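Local coordinates for Rab5 protein, putative (Plasmodium falciparum, PDB 3CLV) that probably belongs to the Rab branch of the Ras-like small G proteins, with a P-loop NTPase-type fold, and holds guanosine-5'-diphosphate in this model, at residues Leu132-Ala135 against Lys136-Asn140; Lys143-Ser146 against Asn147-Ile150; Ala199-Ile202 against Tyr203-Ile207. All coordinates share one frame; numbering follows the deposited sequence.

All three contacts are local, each between neighbouring turns or at a turn of one continuous piece of chain. Contacts 1 and 2 share helix 129-145: contact 1 lies in its middle, contact 2 at its C-terminal end where the chain turns into strand 149-155, and their centres are 13 Å apart. Contact 3 lies at the C-terminal end of helix 191-206. It touches contact 2 through Ile149, whose CG2 lies 3.6 Å from CG of Glu201, while contacts 1 and 3 stay about 14 Å apart at their nearest atoms. Contact 1 approaches the nucleotide, the Trp138 side chain lying about 9 Å from the bound GDP.

Contact 1 (Leu132-Ala135 against Lys136-Asn140); sequences LDRA and KTWVN
Arg134 lays its guanidinium flat on the indole of Trp138, one helical turn further on. The two planes are only 18° apart, and CZ sits 4.0 Å from the centroid of the six-membered ring of Trp138, over its face, so this is a stack with cation-pi character. Trp138 CZ2 lies beneath the middle of the guanidinium, while NH2 has moved toward the rim of the indole, 3.2 Å from Trp138 NE1; both are donors, so they do not bond to each other. Bends at chi2 (-96°) and chi3 (38°) fold the arginine chain back over the ring, and CB of Arg134 packs on CZ3 of Trp138 at 3.8 Å. Thr137 adds its methyl CG2, 3.5 Å from Arg134 NH2, and its OG1 makes a weak hydrogen bond to the carbonyl O of Asp133.

On another side of the helix, CE of Lys136 passes 4.2 Å from CG of Leu132. The lysine chain runs extended beyond CG, carrying NZ to a salt bridge with Glu168 of helix 166-175, on which Leu132 also packs.

Trp138 N bonds to Arg134 O at 3.0 Å, joining the backbones of the stacked residues, and the helical turn brings their side chains to the same side. Val139 N to Ala135 O, at 2.9 Å, is the next bond of the helix. Further out, Arg134 touches Glu15 and Trp138 touches Glu104. Ala135 meanwhile turns to Val122 of strand 119-125. The whole is an i to i+4 arginine-tryptophan stack on the helix of a beta-alpha-beta crossover, between strands 119-125 and 149-155 of the Ras-like fold.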
loop_
_atom_site.group_PDB
_atom_site.type_symbol
_atom_site.label_atom_id
_atom_site.label_comp_id
_atom_site.label_asym_id
_atom_site.label_seq_id
_atom_site.Cartn_x
_atom_site.Cartn_y
_atom_site.Cartn_z
ATOM N N LEU A 132 -13.010 -18.232 12.902
ATOM C CA LEU A 132 -12.011 -18.075 13.974
ATOM C C LEU A 132 -10.690 -18.782 13.631
ATOM O O LEU A 132 -9.605 -18.203 13.775
ATOM C CB LEU A 132 -12.545 -18.569 15.336
ATOM C CG LEU A 132 -11.523 -18.480 16.500
ATOM C CD1 LEU A 132 -10.971 -17.071 16.694
ATOM C CD2 LEU A 132 -12.104 -18.998 17.814
ATOM N N ASP A 133 -10.785 -20.030 13.184
ATOM C CA ASP A 133 -9.606 -20.802 12.794
ATOM C C ASP A 133 -8.777 -20.074 11.723
ATOM O O ASP A 133 -7.546 -20.039 11.795
ATOM C CB ASP A 133 -10.021 -22.187 12.276
ATOM C CG ASP A 133 -10.754 -23.028 13.323
ATOM O OD1 ASP A 133 -10.545 -22.838 14.551
ATOM O OD2 ASP A 133 -11.541 -23.906 12.893
ATOM N N ARG A 134 -9.448 -19.504 10.725
ATOM C CA ARG A 134 -8.756 -18.704 9.705
ATOM C C ARG A 134 -8.124 -17.424 10.265
ATOM O O ARG A 134 -7.011 -17.057 9.888
ATOM C CB ARG A 134 -9.702 -18.369 8.541
ATOM C CG ARG A 134 -9.853 -19.514 7.519
ATOM C CD ARG A 134 -8.907 -19.327 6.315
ATOM N NE ARG A 134 -7.599 -18.793 6.703
ATOM C CZ ARG A 134 -6.619 -18.462 5.862
ATOM N NH1 ARG A 134 -6.769 -18.612 4.551
ATOM N NH2 ARG A 134 -5.478 -17.973 6.341
ATOM N N ALA A 135 -8.843 -16.738 11.145
ATOM C CA ALA A 135 -8.320 -15.544 11.797
ATOM C C ALA A 135 -7.018 -15.839 12.546
ATOM O O ALA A 135 -6.087 -15.043 12.484
ATOM C CB ALA A 135 -9.354 -14.940 12.742
ATOM N N LYS A 136 -6.956 -16.982 13.239
ATOM C CA LYS A 136 -5.742 -17.377 13.976
ATOM C C LYS A 136 -4.546 -17.562 13.044
ATOM O O LYS A 136 -3.439 -17.106 13.355
ATOM C CB LYS A 136 -5.979 -18.650 14.787
ATOM C CG LYS A 136 -6.855 -18.424 16.009
ATOM C CD LYS A 136 -6.802 -19.608 16.959
ATOM C CE LYS A 136 -7.792 -19.438 18.088
ATOM N NZ LYS A 136 -7.843 -20.690 18.919
ATOM N N THR A 137 -4.782 -18.240 11.915
ATOM C CA THR A 137 -3.767 -18.421 10.854
ATOM C C THR A 137 -3.266 -17.059 10.363
ATOM O O THR A 137 -2.057 -16.853 10.190
ATOM C CB THR A 137 -4.318 -19.260 9.658
ATOM O OG1 THR A 137 -4.750 -20.548 10.120
ATOM C CG2 THR A 137 -3.264 -19.449 8.577
ATOM N N TRP A 138 -4.185 -16.115 10.178
ATOM C CA TRP A 138 -3.780 -14.783 9.723
ATOM C C TRP A 138 -2.969 -14.007 10.756
ATOM O O TRP A 138 -2.008 -13.316 10.394
ATOM C CB TRP A 138 -4.974 -13.946 9.255
ATOM C CG TRP A 138 -5.422 -14.311 7.872
ATOM C CD1 TRP A 138 -4.633 -14.468 6.754
ATOM C CD2 TRP A 138 -6.763 -14.540 7.454
ATOM N NE1 TRP A 138 -5.412 -14.810 5.670
ATOM C CE2 TRP A 138 -6.722 -14.863 6.070
ATOM C CE3 TRP A 138 -8.000 -14.525 8.119
ATOM C CZ2 TRP A 138 -7.885 -15.150 5.326
ATOM C CZ3 TRP A 138 -9.153 -14.816 7.388
ATOM C CH2 TRP A 138 -9.085 -15.127 5.999
ATOM N N VAL A 139 -3.358 -14.123 12.023
ATOM C CA VAL A 139 -2.617 -13.480 13.112
ATOM C C VAL A 139 -1.161 -13.971 13.142
ATOM O O VAL A 139 -0.232 -13.163 13.240
ATOM C CB VAL A 139 -3.300 -13.695 14.481
ATOM C CG1 VAL A 139 -2.355 -13.346 15.645
ATOM C CG2 VAL A 139 -4.642 -12.900 14.577
ATOM N N ASN A 140 -0.977 -15.286 13.033
ATOM C CA ASN A 140 0.363 -15.887 12.954
ATOM C C ASN A 140 1.196 -15.384 11.783
ATOM O O ASN A 140 2.369 -15.074 11.945
ATOM C CB ASN A 140 0.274 -17.427 12.992
ATOM C CG ASN A 140 -0.177 -17.945 14.346
ATOM O OD1 ASN A 140 0.100 -17.339 15.378
ATOM N ND2 ASN A 140 -0.886 -19.061 14.347
#

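Contact 2 (Lys143-Ser146 against Asn147-Ile150); sequences KISS and NYII
Ser145 and Tyr148 bring their hydroxyls together across the turn that ends helix 129-145, with OG 2.9 Å from OH. A water also joins them, 2.8 Å from Ser145 OG and 2.5 Å from Tyr148 OH. The tyrosine hydroxyl has a further hydrogen bond to the carbonyl O of Tyr114. With chi1 at 172°, OG of Ser145 points away from its backbone N and lies at the edge of the phenol, close to the ring plane.

A second water bridges the backbone inside the turn: it donates to Ser146 O at 2.8 Å and accepts from Tyr148 N at 2.8 Å.

The apolar touches are few. CB of Ser146 rests 3.6 Å from CZ of Tyr148. Beyond the turn, CD1 of Ile150 meets CG of Lys143 at 4.0 Å, the two chains crossing at about a right angle.

Helical geometry is lost at Ser146, where the chain leaves for strand 149-155. With so few apolar touches and two bridging waters, direct side-chain packing is slight, and much of the polar linkage at this surface turn passes through water, with the Tyr148 hydroxyl tying it to Tyr114.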
loop_
_atom_site.group_PDB
_atom_site.type_symbol
_atom_site.label_atom_id
_atom_site.label_comp_id
_atom_site.label_asym_id
_atom_site.label_seq_id
_atom_site.Cartn_x
_atom_site.Cartn_y
_atom_site.Cartn_z
ATOM N N LYS A 143 2.094 -11.566 12.569
ATOM C CA LYS A 143 3.154 -11.464 13.594
ATOM C C LYS A 143 4.550 -11.705 13.032
ATOM O O LYS A 143 5.506 -11.087 13.471
ATOM C CB LYS A 143 2.885 -12.400 14.780
ATOM C CG LYS A 143 1.598 -12.051 15.505
ATOM C CD LYS A 143 1.307 -12.976 16.661
ATOM C CE LYS A 143 1.456 -12.247 17.968
ATOM N NZ LYS A 143 2.865 -11.873 18.307
ATOM N N ILE A 144 4.659 -12.578 12.045
ATOM C CA ILE A 144 5.930 -12.793 11.348
ATOM C C ILE A 144 6.265 -11.723 10.319
ATOM O O ILE A 144 7.425 -11.282 10.208
ATOM C CB ILE A 144 5.980 -14.207 10.722
ATOM C CG1 ILE A 144 6.346 -15.210 11.822
ATOM C CG2 ILE A 144 7.020 -14.285 9.597
ATOM C CD1 ILE A 144 5.842 -16.600 11.603
ATOM N N SER A 145 5.249 -11.309 9.560
ATOM C CA SER A 145 5.430 -10.330 8.490
ATOM C C SER A 145 6.059 -9.019 8.956
ATOM O O SER A 145 7.052 -8.556 8.386
ATOM C CB SER A 145 4.099 -10.056 7.773
ATOM O OG SER A 145 4.259 -8.971 6.859
ATOM N N SER A 146 5.505 -8.413 10.000
ATOM C CA SER A 146 5.994 -7.106 10.410
ATOM C C SER A 146 5.460 -6.736 11.788
ATOM O O SER A 146 4.765 -7.520 12.409
ATOM C CB SER A 146 5.613 -6.044 9.352
ATOM O OG SER A 146 6.260 -4.807 9.612
ATOM N N ASN A 147 5.792 -5.550 12.276
ATOM C CA ASN A 147 5.217 -5.096 13.536
ATOM C C ASN A 147 3.860 -4.481 13.205
ATOM O O ASN A 147 3.785 -3.480 12.522
ATOM C CB ASN A 147 6.148 -4.100 14.269
ATOM C CG ASN A 147 6.479 -2.871 13.425
ATOM O OD1 ASN A 147 6.931 -2.993 12.286
ATOM N ND2 ASN A 147 6.266 -1.690 13.987
ATOM N N TYR A 148 2.784 -5.142 13.598
ATOM C CA TYR A 148 1.460 -4.577 13.402
ATOM C C TYR A 148 0.844 -4.387 14.762
ATOM O O TYR A 148 1.081 -5.187 15.672
ATOM C CB TYR A 148 0.565 -5.516 12.569
ATOM C CG TYR A 148 1.091 -5.789 11.177
ATOM C CD1 TYR A 148 1.000 -4.826 10.166
ATOM C CD2 TYR A 148 1.691 -7.013 10.874
ATOM C CE1 TYR A 148 1.492 -5.085 8.872
ATOM C CE2 TYR A 148 2.189 -7.284 9.600
ATOM C CZ TYR A 148 2.086 -6.323 8.612
ATOM O OH TYR A 148 2.601 -6.626 7.393
ATOM N N ILE A 149 0.052 -3.333 14.901
ATOM C CA ILE A 149 -0.934 -3.287 15.983
ATOM C C ILE A 149 -2.138 -4.096 15.502
ATOM O O ILE A 149 -2.822 -3.704 14.547
ATOM C CB ILE A 149 -1.335 -1.831 16.352
ATOM C CG1 ILE A 149 -0.104 -1.044 16.809
ATOM C CG2 ILE A 149 -2.402 -1.851 17.453
ATOM C CD1 ILE A 149 -0.307 0.489 16.830
ATOM N N ILE A 150 -2.375 -5.236 16.152
ATOM C CA ILE A 150 -3.417 -6.180 15.725
ATOM C C ILE A 150 -4.580 -6.156 16.711
ATOM O O ILE A 150 -4.384 -6.282 17.927
ATOM C CB ILE A 150 -2.890 -7.625 15.593
ATOM C CG1 ILE A 150 -1.723 -7.695 14.593
ATOM C CG2 ILE A 150 -4.022 -8.583 15.194
ATOM C CD1 ILE A 150 -0.898 -8.972 14.752
HETATM O O HOH W 1 4.376 -6.521 5.575
HETATM O O HOH W 2 2.909 -7.781 14.433
#

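Contact 3 (Ala199-Ile202 against Tyr203-Ile207); sequences AEEI and YKNII
Asn205 reaches back one turn to Glu201. Its CB lies 3.4 Å from Ile202 O, CG comes next to Glu201 O, and at the tip ND2 donates to Glu201 O at 2.8 Å in a nearly straight bond (169°). Glu201 O lies in the asparagine amide plane, but ND2 stands above the carbonyl plane of Glu201. The backbone N of Asn205 bonds to the same oxygen at 3.1 Å from the opposite face, so two donors of one residue grip a single carbonyl. With chi1 at -83°, CG lies beside the backbone N, which turns the amide back along the helix.

The Glu201 chain bends at chi2 (66°), bringing its carboxylate toward the next turn. Its OE2 is 3.8 Å from Asn205 ND2 and 4.0 Å from CD of Lys204, which runs alongside it; the opposite charges of OE2 and NZ, 5.1 Å apart, do not meet. On the inner side, CG2 of Ile202 packs on CD1 of Ile206 at 3.9 Å, and Ile206 N bonds to Ile202 O.

Tyr203 points elsewhere, its OH hydrogen-bonded to Asn87 N and its ring edge-to-face with Tyr86. Around this end of helix 191-206, Ile202 packs on Ile93 and Phe95 of strand 92-99, Ile202 and Ile206 both on Tyr8 of strand 8-13, and Glu201, Ile202 and Asn205 on Ile149 of strand 149-155.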
loop_
_atom_site.group_PDB
_atom_site.type_symbol
_atom_site.label_atom_id
_atom_site.label_comp_id
_atom_site.label_asym_id
_atom_site.label_seq_id
_atom_site.Cartn_x
_atom_site.Cartn_y
_atom_site.Cartn_z
ATOM N N ALA A 199 -6.446 3.680 17.818
ATOM C CA ALA A 199 -5.911 5.030 17.926
ATOM C C ALA A 199 -5.174 5.249 19.263
ATOM O O ALA A 199 -4.073 5.833 19.285
ATOM C CB ALA A 199 -7.019 6.075 17.705
ATOM N N GLU A 200 -5.765 4.776 20.363
ATOM C CA GLU A 200 -5.087 4.819 21.685
ATOM C C GLU A 200 -3.715 4.122 21.626
ATOM O O GLU A 200 -2.712 4.636 22.112
ATOM C CB GLU A 200 -5.963 4.174 22.773
ATOM C CG GLU A 200 -7.236 4.967 23.095
ATOM C CD GLU A 200 -8.279 4.171 23.882
ATOM O OE1 GLU A 200 -8.205 2.923 23.952
ATOM O OE2 GLU A 200 -9.203 4.809 24.427
ATOM N N GLU A 201 -3.688 2.943 21.009
ATOM C CA GLU A 201 -2.461 2.188 20.841
ATOM C C GLU A 201 -1.432 2.888 19.913
ATOM O O GLU A 201 -0.242 2.889 20.211
ATOM C CB GLU A 201 -2.796 0.784 20.338
ATOM C CG GLU A 201 -1.696 -0.224 20.566
ATOM C CD GLU A 201 -1.422 -0.510 22.040
ATOM O OE1 GLU A 201 -2.330 -0.375 22.904
ATOM O OE2 GLU A 201 -0.277 -0.894 22.316
ATOM N N ILE A 202 -1.882 3.480 18.801
ATOM C CA ILE A 202 -0.963 4.234 17.938
ATOM C C ILE A 202 -0.326 5.389 18.726
ATOM O O ILE A 202 0.884 5.595 18.657
ATOM C CB ILE A 202 -1.640 4.784 16.654
ATOM C CG1 ILE A 202 -2.036 3.641 15.715
ATOM C CG2 ILE A 202 -0.704 5.748 15.918
ATOM C CD1 ILE A 202 -3.054 4.076 14.617
ATOM N N TYR A 203 -1.149 6.120 19.478
ATOM C CA TYR A 203 -0.687 7.281 20.241
ATOM C C TYR A 203 0.352 6.874 21.284
ATOM O O TYR A 203 1.414 7.488 21.400
ATOM C CB TYR A 203 -1.864 7.941 20.956
ATOM C CG TYR A 203 -1.487 9.205 21.707
ATOM C CD1 TYR A 203 -1.312 10.405 21.028
ATOM C CD2 TYR A 203 -1.301 9.191 23.092
ATOM C CE1 TYR A 203 -0.970 11.577 21.710
ATOM C CE2 TYR A 203 -0.954 10.356 23.784
ATOM C CZ TYR A 203 -0.793 11.539 23.079
ATOM O OH TYR A 203 -0.448 12.704 23.732
ATOM N N LYS A 204 0.014 5.834 22.037
ATOM C CA LYS A 204 0.894 5.242 23.030
ATOM C C LYS A 204 2.255 4.944 22.397
ATOM O O LYS A 204 3.298 5.201 23.002
ATOM C CB LYS A 204 0.232 3.981 23.575
ATOM C CG LYS A 204 0.941 3.266 24.710
ATOM C CD LYS A 204 0.172 1.991 25.051
ATOM C CE LYS A 204 0.581 1.417 26.401
ATOM N NZ LYS A 204 2.007 0.966 26.426
ATOM N N ASN A 205 2.239 4.428 21.169
ATOM C CA ASN A 205 3.459 4.139 20.442
ATOM C C ASN A 205 4.244 5.344 19.953
ATOM O O ASN A 205 5.471 5.365 20.076
ATOM C CB ASN A 205 3.191 3.163 19.294
ATOM C CG ASN A 205 3.194 1.737 19.770
ATOM O OD1 ASN A 205 4.244 1.116 19.852
ATOM N ND2 ASN A 205 2.025 1.225 20.132
ATOM N N ILE A 206 3.545 6.321 19.376
ATOM C CA ILE A 206 4.150 7.585 18.931
ATOM C C ILE A 206 4.810 8.255 20.131
ATOM O O ILE A 206 5.917 8.771 20.022
ATOM C CB ILE A 206 3.105 8.584 18.404
ATOM C CG1 ILE A 206 2.408 8.074 17.147
ATOM C CG2 ILE A 206 3.766 9.957 18.145
ATOM C CD1 ILE A 206 1.237 8.979 16.748
ATOM N N ILE A 207 4.092 8.270 21.257
ATOM C CA ILE A 207 4.631 8.718 22.541
ATOM C C ILE A 207 5.670 7.724 23.078
ATOM O O ILE A 207 6.607 8.115 23.781
ATOM C CB ILE A 207 3.486 8.945 23.575
ATOM C CG1 ILE A 207 2.802 10.299 23.333
ATOM C CG2 ILE A 207 3.975 8.813 25.015
ATOM C CD1 ILE A 207 3.723 11.507 23.387
#